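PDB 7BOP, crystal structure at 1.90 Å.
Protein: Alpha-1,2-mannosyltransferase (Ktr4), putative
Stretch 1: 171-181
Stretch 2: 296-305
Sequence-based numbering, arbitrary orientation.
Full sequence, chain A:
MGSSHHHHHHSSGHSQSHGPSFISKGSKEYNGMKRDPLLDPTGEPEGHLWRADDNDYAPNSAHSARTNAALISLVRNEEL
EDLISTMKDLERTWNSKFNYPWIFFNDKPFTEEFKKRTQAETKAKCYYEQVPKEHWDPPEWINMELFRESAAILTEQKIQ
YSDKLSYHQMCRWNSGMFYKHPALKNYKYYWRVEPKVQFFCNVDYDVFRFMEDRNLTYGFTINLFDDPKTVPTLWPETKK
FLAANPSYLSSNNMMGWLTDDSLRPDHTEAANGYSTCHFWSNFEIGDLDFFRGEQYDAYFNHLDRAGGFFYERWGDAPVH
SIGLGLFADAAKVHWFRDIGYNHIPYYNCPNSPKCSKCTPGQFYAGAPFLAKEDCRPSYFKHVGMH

Stretch 1 (171-181) CRWNSGMFYKH
Stretch 2 (296-305) YDAYFNHLDR

Two helical stretches of one chain, at least 117 residues apart wherever they touch, pack with their N-to-C directions at 146°, closer to antiparallel than to crossed. Their axes approach to 9.6 Å and 405 Å² is buried in all. Stretch 2 is regular helix throughout, 296-305, continuing beyond both ends. Stretch 1 enters as helix from 171, with phi/psi near -63/-43, and loosens around Gly176 (-138/-9) and Met177 (-113/-33). There Trp173 O accepts from both Met177 N (3.0 Å) and Phe178 N (2.9 Å), the second bond marking a wider pi-type turn. A 3-10 segment follows at 178-180, with Lys180 N bonded to Met177 O at 2.9 Å. The register is set by Gly176 opposite Phe300, CA to CA 5.8 Å, and by Arg172 near Asp304, CA to CA 8.0 Å.

Phe300 (chi1 166°, t; chi2 73°) is the knob, seated among Arg172, Ser175, Gly176 and Met177. Gly176 CA lies over one face of the Phe300 ring, 3.4 Å from the ring centroid and 7° off the normal, a CH-pi contact. Glycine makes that depth possible: an ideal CB on Gly176 would point toward stretch 2 and lie 2.3 Å from Phe300 CZ, a clash. At the ring edge, Met177 (m, m, t) brings its CE to 3.8 Å from Phe300 CZ.

Around this apolar center, polar groups are paired with care. Arg172 leaves its helix sideways and, extended (t, t, t, chi4 -95°), reaches Asp304 (chi1 -153°, t; chi2 24°). The salt bridge is two-pronged: Arg172 NE donates to Asp304 OD1 at 2.7 Å and 175°, and Arg172 NH2 to Asp304 OD2 at 2.8 Å and 165°. These nearly straight bonds occupy both carboxylate oxygens, and Asp304 OD1 lies at the edge of the guanidinium, near its plane.

At the other end, Asp297 OD1 collects two donors from the 3-10 segment. Tyr179 (chi1 57°, p; chi2 89°) points toward stretch 2 and donates from OH to Asp297 OD1 at 2.7 Å; Lys180 NZ completes a salt bridge to Asp297 OD1 at 2.9 Å. Asp297 itself is t, with chi1 -162° and chi2 47°.

Lys180 (m, t, t, chi4 104°) spends its ammonium fully. Besides Asp297 OD1, Lys180 NZ donates to Gly176 O at 2.7 Å, satisfying a carbonyl of the loosened turn, and to a water oxygen 2.8 Å from Lys180 NZ. That water donates in turn to Asn301 OD1, 2.7 Å from its oxygen, and so links the two stretches.

Ser175 O is likewise claimed from across the contact: Tyr296 (chi1 -179°, t; chi2 -89°) points toward stretch 1 and donates from OH to Ser175 O at 2.6 Å. Tyr179 CE2 packs 3.9 Å from Tyr296 CE1, so the tyrosines touch while their hydroxyls serve different acceptors. Ser175 OG (chi1 -64°, m) turns back to Cys171 O at 2.7 Å, a carbonyl already taking Ser175 N at 2.9 Å.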

ATOM      1  N   CYS A 171     -11.791  -0.069  -1.743  1.00 30.98           N
ATOM      2  CA  CYS A 171     -11.135   0.529  -0.576  1.00 31.04           C
ATOM      3  C   CYS A 171     -11.469  -0.221   0.710  1.00 30.55           C
ATOM      4  O   CYS A 171     -10.596  -0.480   1.541  1.00 30.84           O
ATOM      5  CB  CYS A 171     -11.523   2.001  -0.428  1.00 30.72           C
ATOM      6  SG  CYS A 171     -10.815   3.075  -1.705  1.00 32.94           S
ATOM      7  N   ARG A 172     -12.738  -0.556   0.869  1.00 32.13           N
ATOM      8  CA  ARG A 172     -13.198  -1.344   2.012  1.00 32.53           C
ATOM      9  C   ARG A 172     -12.564  -2.743   2.019  1.00 30.71           C
ATOM     10  O   ARG A 172     -12.104  -3.215   3.067  1.00 29.57           O
ATOM     11  CB  ARG A 172     -14.720  -1.442   1.998  1.00 33.68           C
ATOM     12  CG  ARG A 172     -15.303  -2.290   3.110  1.00 35.41           C
ATOM     13  CD  ARG A 172     -16.810  -2.185   3.130  1.00 36.64           C
ATOM     14  NE  ARG A 172     -17.344  -2.951   4.248  1.00 38.84           N
ATOM     15  CZ  ARG A 172     -17.780  -4.211   4.198  1.00 42.83           C
ATOM     16  NH1 ARG A 172     -17.802  -4.915   3.062  1.00 48.30           N
ATOM     17  NH2 ARG A 172     -18.222  -4.776   5.315  1.00 43.52           N
ATOM     18  N   TRP A 173     -12.495  -3.370   0.848  1.00 32.00           N
ATOM     19  CA  TRP A 173     -11.899  -4.704   0.732  1.00 31.76           C
ATOM     20  C   TRP A 173     -10.419  -4.713   1.132  1.00 33.02           C
ATOM     21  O   TRP A 173      -9.987  -5.558   1.925  1.00 32.73           O
ATOM     22  CB  TRP A 173     -12.063  -5.274  -0.671  1.00 33.04           C
ATOM     23  CG  TRP A 173     -11.630  -6.717  -0.740  1.00 35.25           C
ATOM     24  CD1 TRP A 173     -12.348  -7.801  -0.330  1.00 36.08           C
ATOM     25  CD2 TRP A 173     -10.380  -7.222  -1.215  1.00 34.87           C
ATOM     26  NE1 TRP A 173     -11.629  -8.951  -0.522  1.00 35.73           N
ATOM     27  CE2 TRP A 173     -10.417  -8.632  -1.064  1.00 35.78           C
ATOM     28  CE3 TRP A 173      -9.231  -6.629  -1.749  1.00 34.46           C
ATOM     29  CZ2 TRP A 173      -9.360  -9.453  -1.446  1.00 35.15           C
ATOM     30  CZ3 TRP A 173      -8.173  -7.445  -2.129  1.00 35.90           C
ATOM     31  CH2 TRP A 173      -8.251  -8.852  -1.978  1.00 36.51           C
ATOM     32  N   ASN A 174      -9.655  -3.761   0.600  1.00 31.54           N
ATOM     33  CA  ASN A 174      -8.248  -3.601   0.995  1.00 30.58           C
ATOM     34  C   ASN A 174      -8.086  -3.200   2.464  1.00 30.04           C
ATOM     35  O   ASN A 174      -7.115  -3.600   3.095  1.00 30.88           O
ATOM     36  CB  ASN A 174      -7.539  -2.597   0.082  1.00 31.49           C
ATOM     37  CG  ASN A 174      -7.223  -3.178  -1.285  1.00 31.87           C
ATOM     38  OD1 ASN A 174      -6.727  -4.289  -1.397  1.00 32.52           O
ATOM     39  ND2 ASN A 174      -7.488  -2.414  -2.326  1.00 33.74           N
ATOM     40  N   SER A 175      -9.034  -2.428   3.005  1.00 30.13           N
ATOM     41  CA  SER A 175      -8.955  -1.979   4.394  1.00 29.78           C
ATOM     42  C   SER A 175      -9.212  -3.070   5.434  1.00 31.21           C
ATOM     43  O   SER A 175      -8.558  -3.085   6.476  1.00 32.24           O
ATOM     44  CB  SER A 175      -9.926  -0.828   4.652  1.00 29.86           C
ATOM     45  OG  SER A 175      -9.591   0.322   3.881  1.00 29.24           O
ATOM     46  N   GLY A 176     -10.183  -3.941   5.177  1.00 30.59           N
ATOM     47  CA  GLY A 176     -10.638  -4.893   6.192  1.00 33.04           C
ATOM     48  C   GLY A 176     -10.931  -6.327   5.799  1.00 33.70           C
ATOM     49  O   GLY A 176     -11.164  -7.153   6.684  1.00 32.93           O
ATOM     50  N   MET A 177     -10.937  -6.635   4.503  1.00 34.32           N
ATOM     51  CA  MET A 177     -11.430  -7.929   4.031  1.00 36.38           C
ATOM     52  C   MET A 177     -10.385  -8.849   3.414  1.00 36.18           C
ATOM     53  O   MET A 177     -10.508 -10.068   3.563  1.00 36.68           O
ATOM     54  CB  MET A 177     -12.575  -7.726   3.036  1.00 38.37           C
ATOM     55  CG  MET A 177     -13.763  -6.943   3.586  1.00 41.68           C
ATOM     56  SD  MET A 177     -14.472  -7.709   5.056  1.00 45.74           S
ATOM     57  CE  MET A 177     -15.747  -6.538   5.471  1.00 51.05           C
ATOM     58  N   PHE A 178      -9.371  -8.309   2.733  1.00 34.90           N
ATOM     59  CA  PHE A 178      -8.392  -9.166   2.038  1.00 34.43           C
ATOM     60  C   PHE A 178      -7.725 -10.167   2.982  1.00 35.87           C
ATOM     61  O   PHE A 178      -7.561 -11.335   2.627  1.00 36.56           O
ATOM     62  CB  PHE A 178      -7.358  -8.354   1.234  1.00 33.45           C
ATOM     63  CG  PHE A 178      -6.208  -7.799   2.044  1.00 31.89           C
ATOM     64  CD1 PHE A 178      -6.359  -6.639   2.809  1.00 31.84           C
ATOM     65  CD2 PHE A 178      -4.961  -8.414   2.013  1.00 31.49           C
ATOM     66  CE1 PHE A 178      -5.290  -6.119   3.530  1.00 30.63           C
ATOM     67  CE2 PHE A 178      -3.894  -7.908   2.741  1.00 30.99           C
ATOM     68  CZ  PHE A 178      -4.057  -6.750   3.499  1.00 31.26           C
ATOM     69  N   TYR A 179      -7.393  -9.714   4.190  1.00 33.11           N
ATOM     70  CA  TYR A 179      -6.758 -10.560   5.194  1.00 33.42           C
ATOM     71  C   TYR A 179      -7.694 -11.592   5.860  1.00 35.10           C
ATOM     72  O   TYR A 179      -7.229 -12.398   6.661  1.00 36.37           O
ATOM     73  CB  TYR A 179      -6.049  -9.725   6.262  1.00 32.81           C
ATOM     74  CG  TYR A 179      -6.907  -8.723   7.015  1.00 33.36           C
ATOM     75  CD1 TYR A 179      -7.589  -9.085   8.174  1.00 32.18           C
ATOM     76  CD2 TYR A 179      -6.982  -7.390   6.592  1.00 33.49           C
ATOM     77  CE1 TYR A 179      -8.349  -8.160   8.872  1.00 33.50           C
ATOM     78  CE2 TYR A 179      -7.734  -6.454   7.284  1.00 33.06           C
ATOM     79  CZ  TYR A 179      -8.410  -6.835   8.423  1.00 33.41           C
ATOM     80  OH  TYR A 179      -9.157  -5.904   9.106  1.00 32.93           O
ATOM     81  N   LYS A 180      -8.989 -11.530   5.548  1.00 36.03           N
ATOM     82  CA  LYS A 180      -9.979 -12.521   5.964  1.00 37.78           C
ATOM     83  C   LYS A 180     -10.351 -13.497   4.855  1.00 37.01           C
ATOM     84  O   LYS A 180     -11.174 -14.375   5.082  1.00 38.53           O
ATOM     85  CB  LYS A 180     -11.256 -11.815   6.433  1.00 38.74           C
ATOM     86  CG  LYS A 180     -11.066 -10.935   7.651  1.00 40.75           C
ATOM     87  CD  LYS A 180     -12.401 -10.345   8.072  1.00 42.19           C
ATOM     88  CE  LYS A 180     -12.268  -9.464   9.299  1.00 43.56           C
ATOM     89  NZ  LYS A 180     -12.314  -8.012   8.956  1.00 42.71           N
ATOM     90  N   HIS A 181      -9.775 -13.357   3.662  1.00 36.38           N
ATOM     91  CA  HIS A 181     -10.107 -14.263   2.566  1.00 37.00           C
ATOM     92  C   HIS A 181      -9.548 -15.667   2.867  1.00 38.77           C
ATOM     93  O   HIS A 181      -8.395 -15.785   3.297  1.00 35.34           O
ATOM     94  CB  HIS A 181      -9.571 -13.760   1.232  1.00 36.81           C
ATOM     95  CG  HIS A 181     -10.231 -14.405   0.056  1.00 37.40           C
ATOM     96  ND1 HIS A 181      -9.944 -15.694  -0.329  1.00 39.52           N
ATOM     97  CD2 HIS A 181     -11.173 -13.960  -0.804  1.00 37.89           C
ATOM     98  CE1 HIS A 181     -10.670 -16.016  -1.384  1.00 38.65           C
ATOM     99  NE2 HIS A 181     -11.422 -14.977  -1.696  1.00 39.61           N
ATOM    100  N   TYR A 296      -6.023  -3.520  15.086  1.00 32.05           N
ATOM    101  CA  TYR A 296      -6.333  -3.066  13.734  1.00 30.94           C
ATOM    102  C   TYR A 296      -7.728  -3.491  13.302  1.00 31.84           C
ATOM    103  O   TYR A 296      -8.479  -2.691  12.733  1.00 31.08           O
ATOM    104  CB  TYR A 296      -5.315  -3.516  12.680  1.00 30.56           C
ATOM    105  CG  TYR A 296      -5.719  -2.966  11.330  1.00 29.78           C
ATOM    106  CD1 TYR A 296      -6.584  -3.681  10.501  1.00 29.53           C
ATOM    107  CD2 TYR A 296      -5.325  -1.686  10.930  1.00 29.86           C
ATOM    108  CE1 TYR A 296      -7.021  -3.161   9.296  1.00 28.73           C
ATOM    109  CE2 TYR A 296      -5.749  -1.158   9.718  1.00 29.26           C
ATOM    110  CZ  TYR A 296      -6.590  -1.904   8.907  1.00 28.87           C
ATOM    111  OH  TYR A 296      -7.030  -1.398   7.717  1.00 29.12           O
ATOM    112  N   ASP A 297      -8.074  -4.753  13.526  1.00 31.65           N
ATOM    113  CA  ASP A 297      -9.354  -5.229  13.043  1.00 32.51           C
ATOM    114  C   ASP A 297     -10.526  -4.569  13.768  1.00 31.97           C
ATOM    115  O   ASP A 297     -11.553  -4.330  13.152  1.00 30.95           O
ATOM    116  CB  ASP A 297      -9.464  -6.746  13.129  1.00 34.33           C
ATOM    117  CG  ASP A 297     -10.562  -7.288  12.254  1.00 34.66           C
ATOM    118  OD1 ASP A 297     -10.660  -6.900  11.065  1.00 35.45           O
ATOM    119  OD2 ASP A 297     -11.342  -8.106  12.758  1.00 38.19           O
ATOM    120  N   ALA A 298     -10.379  -4.281  15.062  1.00 32.21           N
ATOM    121  CA  ALA A 298     -11.400  -3.506  15.790  1.00 32.76           C
ATOM    122  C   ALA A 298     -11.538  -2.097  15.192  1.00 32.07           C
ATOM    123  O   ALA A 298     -12.651  -1.587  15.052  1.00 31.30           O
ATOM    124  CB  ALA A 298     -11.068  -3.423  17.272  1.00 33.24           C
ATOM    125  N   TYR A 299     -10.405  -1.491  14.835  1.00 32.05           N
ATOM    126  CA  TYR A 299     -10.384  -0.191  14.152  1.00 31.03           C
ATOM    127  C   TYR A 299     -11.139  -0.265  12.836  1.00 30.83           C
ATOM    128  O   TYR A 299     -12.009   0.576  12.567  1.00 30.20           O
ATOM    129  CB  TYR A 299      -8.941   0.282  13.941  1.00 30.76           C
ATOM    130  CG  TYR A 299      -8.796   1.588  13.186  1.00 30.96           C
ATOM    131  CD1 TYR A 299      -9.397   2.757  13.656  1.00 32.14           C
ATOM    132  CD2 TYR A 299      -8.033   1.667  12.014  1.00 32.00           C
ATOM    133  CE1 TYR A 299      -9.257   3.959  12.974  1.00 32.09           C
ATOM    134  CE2 TYR A 299      -7.886   2.873  11.330  1.00 30.18           C
ATOM    135  CZ  TYR A 299      -8.496   4.011  11.812  1.00 30.60           C
ATOM    136  OH  TYR A 299      -8.359   5.215  11.141  1.00 31.09           O
ATOM    137  N   PHE A 300     -10.851  -1.285  12.024  1.00 31.13           N
ATOM    138  CA  PHE A 300     -11.569  -1.435  10.771  1.00 31.90           C
ATOM    139  C   PHE A 300     -13.081  -1.541  11.004  1.00 33.34           C
ATOM    140  O   PHE A 300     -13.859  -0.862  10.340  1.00 32.44           O
ATOM    141  CB  PHE A 300     -11.107  -2.631   9.929  1.00 32.25           C
ATOM    142  CG  PHE A 300     -12.073  -2.954   8.838  1.00 31.87           C
ATOM    143  CD1 PHE A 300     -12.163  -2.130   7.724  1.00 33.22           C
ATOM    144  CD2 PHE A 300     -12.985  -3.997   8.979  1.00 33.38           C
ATOM    145  CE1 PHE A 300     -13.099  -2.376   6.730  1.00 33.11           C
ATOM    146  CE2 PHE A 300     -13.927  -4.250   7.985  1.00 33.70           C
ATOM    147  CZ  PHE A 300     -13.982  -3.436   6.860  1.00 34.01           C
ATOM    148  N   ASN A 301     -13.494  -2.402  11.935  1.00 33.54           N
ATOM    149  CA  ASN A 301     -14.922  -2.592  12.188  1.00 34.03           C
ATOM    150  C   ASN A 301     -15.605  -1.325  12.672  1.00 32.32           C
ATOM    151  O   ASN A 301     -16.738  -1.064  12.279  1.00 32.53           O
ATOM    152  CB  ASN A 301     -15.180  -3.748  13.153  1.00 35.50           C
ATOM    153  CG  ASN A 301     -14.909  -5.094  12.517  1.00 36.97           C
ATOM    154  OD1 ASN A 301     -15.277  -5.332  11.369  1.00 38.45           O
ATOM    155  ND2 ASN A 301     -14.270  -5.980  13.258  1.00 39.47           N
ATOM    156  N   HIS A 302     -14.918  -0.546  13.505  1.00 31.75           N
ATOM    157  CA  HIS A 302     -15.407   0.771  13.901  1.00 32.84           C
ATOM    158  C   HIS A 302     -15.665   1.672  12.679  1.00 32.14           C
ATOM    159  O   HIS A 302     -16.745   2.266  12.535  1.00 31.44           O
ATOM    160  CB  HIS A 302     -14.402   1.444  14.833  1.00 34.61           C
ATOM    161  CG  HIS A 302     -14.816   2.809  15.271  1.00 36.76           C
ATOM    162  ND1 HIS A 302     -14.549   3.942  14.532  1.00 39.50           N
ATOM    163  CD2 HIS A 302     -15.503   3.222  16.356  1.00 37.00           C
ATOM    164  CE1 HIS A 302     -15.053   4.995  15.148  1.00 38.06           C
ATOM    165  NE2 HIS A 302     -15.632   4.587  16.263  1.00 40.22           N
ATOM    166  N   LEU A 303     -14.678   1.760  11.795  1.00 31.11           N
ATOM    167  CA  LEU A 303     -14.817   2.560  10.565  1.00 31.50           C
ATOM    168  C   LEU A 303     -15.939   2.028   9.670  1.00 32.02           C
ATOM    169  O   LEU A 303     -16.691   2.798   9.052  1.00 31.96           O
ATOM    170  CB  LEU A 303     -13.500   2.578   9.790  1.00 31.00           C
ATOM    171  CG  LEU A 303     -12.287   3.227  10.457  1.00 30.85           C
ATOM    172  CD1 LEU A 303     -11.125   3.159   9.469  1.00 30.45           C
ATOM    173  CD2 LEU A 303     -12.535   4.668  10.914  1.00 31.76           C
ATOM    174  N   ASP A 304     -16.058   0.705   9.619  1.00 32.16           N
ATOM    175  CA  ASP A 304     -17.091   0.041   8.812  1.00 33.72           C
ATOM    176  C   ASP A 304     -18.510   0.423   9.271  1.00 34.11           C
ATOM    177  O   ASP A 304     -19.385   0.711   8.446  1.00 32.78           O
ATOM    178  CB  ASP A 304     -16.904  -1.489   8.881  1.00 34.11           C
ATOM    179  CG  ASP A 304     -17.439  -2.213   7.655  1.00 35.61           C
ATOM    180  OD1 ASP A 304     -17.533  -1.604   6.576  1.00 34.89           O
ATOM    181  OD2 ASP A 304     -17.754  -3.419   7.753  1.00 36.01           O
ATOM    182  N   ARG A 305     -18.712   0.430  10.588  1.00 34.86           N
ATOM    183  CA  ARG A 305     -19.982   0.848  11.187  1.00 37.47           C
ATOM    184  C   ARG A 305     -20.231   2.362  11.082  1.00 36.43           C
ATOM    185  O   ARG A 305     -21.381   2.786  11.011  1.00 35.64           O
ATOM    186  CB  ARG A 305     -20.065   0.392  12.649  1.00 39.54           C
ATOM    187  CG  ARG A 305     -20.052  -1.127  12.804  1.00 44.92           C
ATOM    188  CD  ARG A 305     -20.255  -1.569  14.248  1.00 51.17           C
ATOM    189  NE  ARG A 305     -19.238  -1.063  15.195  1.00 56.97           N
ATOM    190  CZ  ARG A 305     -18.130  -1.712  15.601  1.00 56.84           C
ATOM    191  NH1 ARG A 305     -17.820  -2.938  15.168  1.00 60.44           N
ATOM    192  NH2 ARG A 305     -17.309  -1.119  16.459  1.00 54.50           N
TER
HETATM  193  O   HOH W   1     -14.908  -7.231   9.437  1.00 43.10           O